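Local coordinates for FAD dependent oxidoreductase domain-containing protein (PDB 3C4N) that is of unknown function but binds ADP and is probably an FAD-dependent oxidoreductase of the ETF-QO/FixC family, at residues G43-L55 / Y169-A182. Numbering follows the deposited sequence.
With ADP (adenosine-5'-diphosphate), chain C.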
# COMPACT_ATOMS: atom_id res chain seq x y z
N GLY A 43 -2.29 9.05 -9.00
CA GLY A 43 -3.64 9.14 -8.48
C GLY A 43 -4.24 7.78 -8.16
O GLY A 43 -4.43 6.94 -9.05
N ALA A 44 -4.55 7.54 -6.89
CA ALA A 44 -5.12 6.26 -6.52
C ALA A 44 -6.61 6.32 -6.16
O ALA A 44 -7.08 5.54 -5.34
CB ALA A 44 -4.32 5.62 -5.37
N GLY A 45 -7.34 7.25 -6.78
CA GLY A 45 -8.77 7.34 -6.52
C GLY A 45 -9.48 6.31 -7.39
O GLY A 45 -8.80 5.43 -7.92
N ARG A 46 -10.80 6.40 -7.55
CA ARG A 46 -11.53 5.42 -8.36
C ARG A 46 -10.94 5.22 -9.76
O ARG A 46 -10.80 4.09 -10.23
CB ARG A 46 -13.01 5.81 -8.48
CG ARG A 46 -13.26 6.99 -9.42
CD ARG A 46 -14.68 7.53 -9.33
NE ARG A 46 -15.70 6.48 -9.45
CZ ARG A 46 -16.98 6.67 -9.12
NH1 ARG A 46 -17.85 5.68 -9.24
NH2 ARG A 46 -17.37 7.84 -8.67
N MSE A 47 -10.61 6.31 -10.44
CA MSE A 47 -10.06 6.26 -11.78
C MSE A 47 -8.67 5.64 -11.88
O MSE A 47 -8.48 4.64 -12.57
CB MSE A 47 -10.05 7.67 -12.37
CG MSE A 47 -11.50 8.26 -12.56
SE MSE A 47 -12.82 7.12 -13.53
CE MSE A 47 -11.88 6.89 -15.23
N GLY A 48 -7.69 6.24 -11.19
CA GLY A 48 -6.33 5.71 -11.23
C GLY A 48 -6.22 4.29 -10.69
O GLY A 48 -5.53 3.43 -11.23
N ALA A 49 -6.92 4.04 -9.60
CA ALA A 49 -6.90 2.72 -9.00
C ALA A 49 -7.47 1.69 -9.97
O ALA A 49 -6.94 0.59 -10.09
CB ALA A 49 -7.69 2.71 -7.70
N ALA A 50 -8.55 2.03 -10.66
CA ALA A 50 -9.16 1.08 -11.60
C ALA A 50 -8.25 0.84 -12.80
O ALA A 50 -8.07 -0.30 -13.25
CB ALA A 50 -10.50 1.58 -12.08
N CYS A 51 -7.67 1.92 -13.31
CA CYS A 51 -6.77 1.85 -14.45
C CYS A 51 -5.55 1.01 -14.11
O CYS A 51 -5.12 0.18 -14.92
CB CYS A 51 -6.36 3.26 -14.88
SG CYS A 51 -5.65 3.36 -16.53
N ALA A 52 -4.99 1.20 -12.91
CA ALA A 52 -3.81 0.42 -12.50
C ALA A 52 -4.17 -1.05 -12.39
O ALA A 52 -3.37 -1.92 -12.72
CB ALA A 52 -3.27 0.93 -11.16
N PHE A 53 -5.39 -1.33 -11.95
CA PHE A 53 -5.85 -2.70 -11.84
C PHE A 53 -5.95 -3.35 -13.23
O PHE A 53 -5.37 -4.41 -13.47
CB PHE A 53 -7.20 -2.76 -11.14
CG PHE A 53 -7.85 -4.10 -11.20
CD1 PHE A 53 -7.28 -5.19 -10.56
CD2 PHE A 53 -9.04 -4.27 -11.90
CE1 PHE A 53 -7.88 -6.45 -10.62
CE2 PHE A 53 -9.65 -5.52 -11.97
CZ PHE A 53 -9.07 -6.62 -11.33
N TYR A 54 -6.64 -2.69 -14.16
CA TYR A 54 -6.80 -3.23 -15.50
C TYR A 54 -5.46 -3.38 -16.22
O TYR A 54 -5.28 -4.31 -17.01
CB TYR A 54 -7.74 -2.37 -16.34
CG TYR A 54 -9.17 -2.35 -15.84
CD1 TYR A 54 -9.87 -3.54 -15.63
CD2 TYR A 54 -9.81 -1.15 -15.57
CE1 TYR A 54 -11.18 -3.53 -15.16
CE2 TYR A 54 -11.12 -1.12 -15.10
CZ TYR A 54 -11.81 -2.30 -14.90
OH TYR A 54 -13.10 -2.26 -14.43
N LEU A 55 -4.52 -2.48 -15.96
CA LEU A 55 -3.22 -2.58 -16.60
C LEU A 55 -2.44 -3.77 -16.05
O LEU A 55 -1.68 -4.40 -16.78
CB LEU A 55 -2.42 -1.30 -16.41
CG LEU A 55 -2.83 -0.17 -17.36
CD1 LEU A 55 -2.19 1.14 -16.91
CD2 LEU A 55 -2.41 -0.53 -18.79
N TYR A 169 -23.69 1.81 -4.70
CA TYR A 169 -22.49 1.18 -4.16
C TYR A 169 -21.59 2.27 -3.61
O TYR A 169 -21.83 3.46 -3.83
CB TYR A 169 -21.75 0.43 -5.27
CG TYR A 169 -21.23 1.32 -6.39
CD1 TYR A 169 -19.91 1.81 -6.39
CD2 TYR A 169 -22.05 1.63 -7.47
CE1 TYR A 169 -19.43 2.60 -7.45
CE2 TYR A 169 -21.58 2.40 -8.53
CZ TYR A 169 -20.28 2.88 -8.52
OH TYR A 169 -19.83 3.61 -9.60
N ARG A 170 -20.54 1.87 -2.90
CA ARG A 170 -19.62 2.85 -2.35
C ARG A 170 -18.39 2.95 -3.26
O ARG A 170 -17.63 1.99 -3.39
CB ARG A 170 -19.19 2.46 -0.93
CG ARG A 170 -20.33 2.34 0.06
CD ARG A 170 -21.06 3.66 0.21
NE ARG A 170 -20.16 4.72 0.67
CZ ARG A 170 -19.83 4.93 1.94
NH1 ARG A 170 -20.33 4.16 2.90
NH2 ARG A 170 -18.99 5.91 2.25
N PRO A 171 -18.19 4.10 -3.90
CA PRO A 171 -17.03 4.28 -4.79
C PRO A 171 -15.73 4.04 -4.04
O PRO A 171 -14.75 3.55 -4.62
CB PRO A 171 -17.16 5.73 -5.25
CG PRO A 171 -18.64 5.98 -5.18
CD PRO A 171 -19.01 5.32 -3.87
N GLY A 172 -15.73 4.38 -2.76
CA GLY A 172 -14.56 4.20 -1.92
C GLY A 172 -14.18 2.74 -1.87
O GLY A 172 -13.01 2.39 -2.02
N SER A 173 -15.17 1.88 -1.67
CA SER A 173 -14.91 0.44 -1.64
C SER A 173 -14.43 -0.06 -3.00
O SER A 173 -13.58 -0.93 -3.08
CB SER A 173 -16.17 -0.32 -1.25
OG SER A 173 -16.48 -0.10 0.11
N LEU A 174 -15.00 0.50 -4.07
CA LEU A 174 -14.63 0.11 -5.43
C LEU A 174 -13.16 0.41 -5.65
O LEU A 174 -12.39 -0.45 -6.06
CB LEU A 174 -15.47 0.87 -6.46
CG LEU A 174 -15.10 0.65 -7.93
CD1 LEU A 174 -15.02 -0.84 -8.20
CD2 LEU A 174 -16.14 1.31 -8.88
N ALA A 175 -12.78 1.65 -5.35
CA ALA A 175 -11.41 2.11 -5.51
C ALA A 175 -10.42 1.27 -4.68
O ALA A 175 -9.42 0.79 -5.22
CB ALA A 175 -11.32 3.58 -5.12
N LEU A 176 -10.69 1.11 -3.39
CA LEU A 176 -9.83 0.33 -2.51
C LEU A 176 -9.63 -1.08 -3.08
O LEU A 176 -8.51 -1.58 -3.16
CB LEU A 176 -10.44 0.21 -1.10
CG LEU A 176 -9.55 -0.53 -0.10
CD1 LEU A 176 -8.24 0.23 0.05
CD2 LEU A 176 -10.24 -0.69 1.26
N LEU A 177 -10.74 -1.71 -3.45
CA LEU A 177 -10.71 -3.04 -4.02
C LEU A 177 -9.78 -3.08 -5.23
O LEU A 177 -8.97 -3.98 -5.38
CB LEU A 177 -12.10 -3.47 -4.47
CG LEU A 177 -12.17 -4.70 -5.38
CD1 LEU A 177 -11.58 -5.91 -4.69
CD2 LEU A 177 -13.61 -4.95 -5.74
N ALA A 178 -9.92 -2.08 -6.09
CA ALA A 178 -9.11 -2.02 -7.29
C ALA A 178 -7.65 -1.84 -6.92
O ALA A 178 -6.79 -2.52 -7.46
CB ALA A 178 -9.58 -0.88 -8.18
N ALA A 179 -7.37 -0.93 -6.00
CA ALA A 179 -5.98 -0.72 -5.60
C ALA A 179 -5.44 -2.01 -4.99
O ALA A 179 -4.38 -2.49 -5.38
CB ALA A 179 -5.88 0.44 -4.61
N GLN A 180 -6.17 -2.58 -4.04
CA GLN A 180 -5.72 -3.81 -3.40
C GLN A 180 -5.32 -4.88 -4.40
O GLN A 180 -4.20 -5.39 -4.37
CB GLN A 180 -6.81 -4.34 -2.47
CG GLN A 180 -6.96 -3.46 -1.25
CD GLN A 180 -7.96 -3.98 -0.28
OE1 GLN A 180 -8.98 -4.55 -0.67
NE2 GLN A 180 -7.68 -3.79 1.02
N GLN A 181 -6.25 -5.20 -5.30
CA GLN A 181 -6.03 -6.19 -6.35
C GLN A 181 -4.84 -5.83 -7.23
O GLN A 181 -4.09 -6.71 -7.65
CB GLN A 181 -7.30 -6.32 -7.21
CG GLN A 181 -8.45 -7.08 -6.57
CD GLN A 181 -8.03 -8.42 -6.01
OE1 GLN A 181 -7.64 -8.51 -4.84
NE2 GLN A 181 -8.08 -9.47 -6.83
N ALA A 182 -4.66 -4.54 -7.51
CA ALA A 182 -3.53 -4.10 -8.35
C ALA A 182 -2.21 -4.37 -7.63
O ALA A 182 -1.22 -4.80 -8.24
CB ALA A 182 -3.67 -2.61 -8.65
PB ADP C . -10.92 10.54 -9.38
O1B ADP C . -10.88 11.02 -10.76
O2B ADP C . -10.84 8.95 -9.33
O3B ADP C . -12.28 11.04 -8.66
PA ADP C . -9.91 11.45 -7.11
O1A ADP C . -10.08 12.91 -6.99
O2A ADP C . -11.24 10.73 -6.51
O3A ADP C . -9.64 11.03 -8.63
O5' ADP C . -8.57 10.90 -6.45
C5' ADP C . -7.57 10.94 -7.42
C4' ADP C . -6.21 10.92 -6.77
O4' ADP C . -5.01 11.59 -7.24
C3' ADP C . -6.63 11.58 -5.50
O3' ADP C . -7.20 10.61 -4.61
C2' ADP C . -5.36 12.24 -4.95
O2' ADP C . -5.07 11.75 -3.63
C1' ADP C . -4.28 11.88 -6.01
N9 ADP C . -3.44 12.96 -6.42
C8 ADP C . -3.89 14.24 -6.77
N7 ADP C . -2.86 15.00 -7.06
C5 ADP C . -1.72 14.27 -6.95
C6 ADP C . -0.34 14.48 -7.24
N6 ADP C . 0.07 15.57 -8.03
N1 ADP C . 0.54 13.49 -6.98
C2 ADP C . 0.15 12.31 -6.50
N3 ADP C . -1.08 12.04 -6.28
C4 ADP C . -2.10 12.95 -6.56
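Helices 46-55 and 171-182 run in roughly the same direction, their axes 7.8 Å apart and inclined at 34°, and alanines on both sides let the backbones close in. A175 CB sits 3.7 Å from R46 CA, A49 CB lies against A175 O and A179, and A178 CB meets A49 O at 3.6 Å. Further along, with CG anti to the backbone N (chi1 170°), the F53 ring reaches across and sets CE1 3.5 Å from Q181 CB, while A182 CB packs against F53 CA. At the N-terminal end the R46 guanidinium has P171 CB over one face, 4.0 Å from CZ, and the Y169 hydroxyl at its edge. NH1 makes a salt bridge with D380, whose backbone O is also hydrogen-bonded to Y169 OH. Cutting R46 back to an alanine would probably leave the D380 carboxylate without this charged mate and take away the flat group that lies beside P171. M47 N gives ADP O2B a nearly straight 2.9 Å hydrogen bond. G43, G45 and G48 fit a GxGxxG pattern running from the loop into helix 46-55, consistent with a Rossmann-type dinucleotide site, with helix 171-182 packed along the helix that follows the glycine-rich loop.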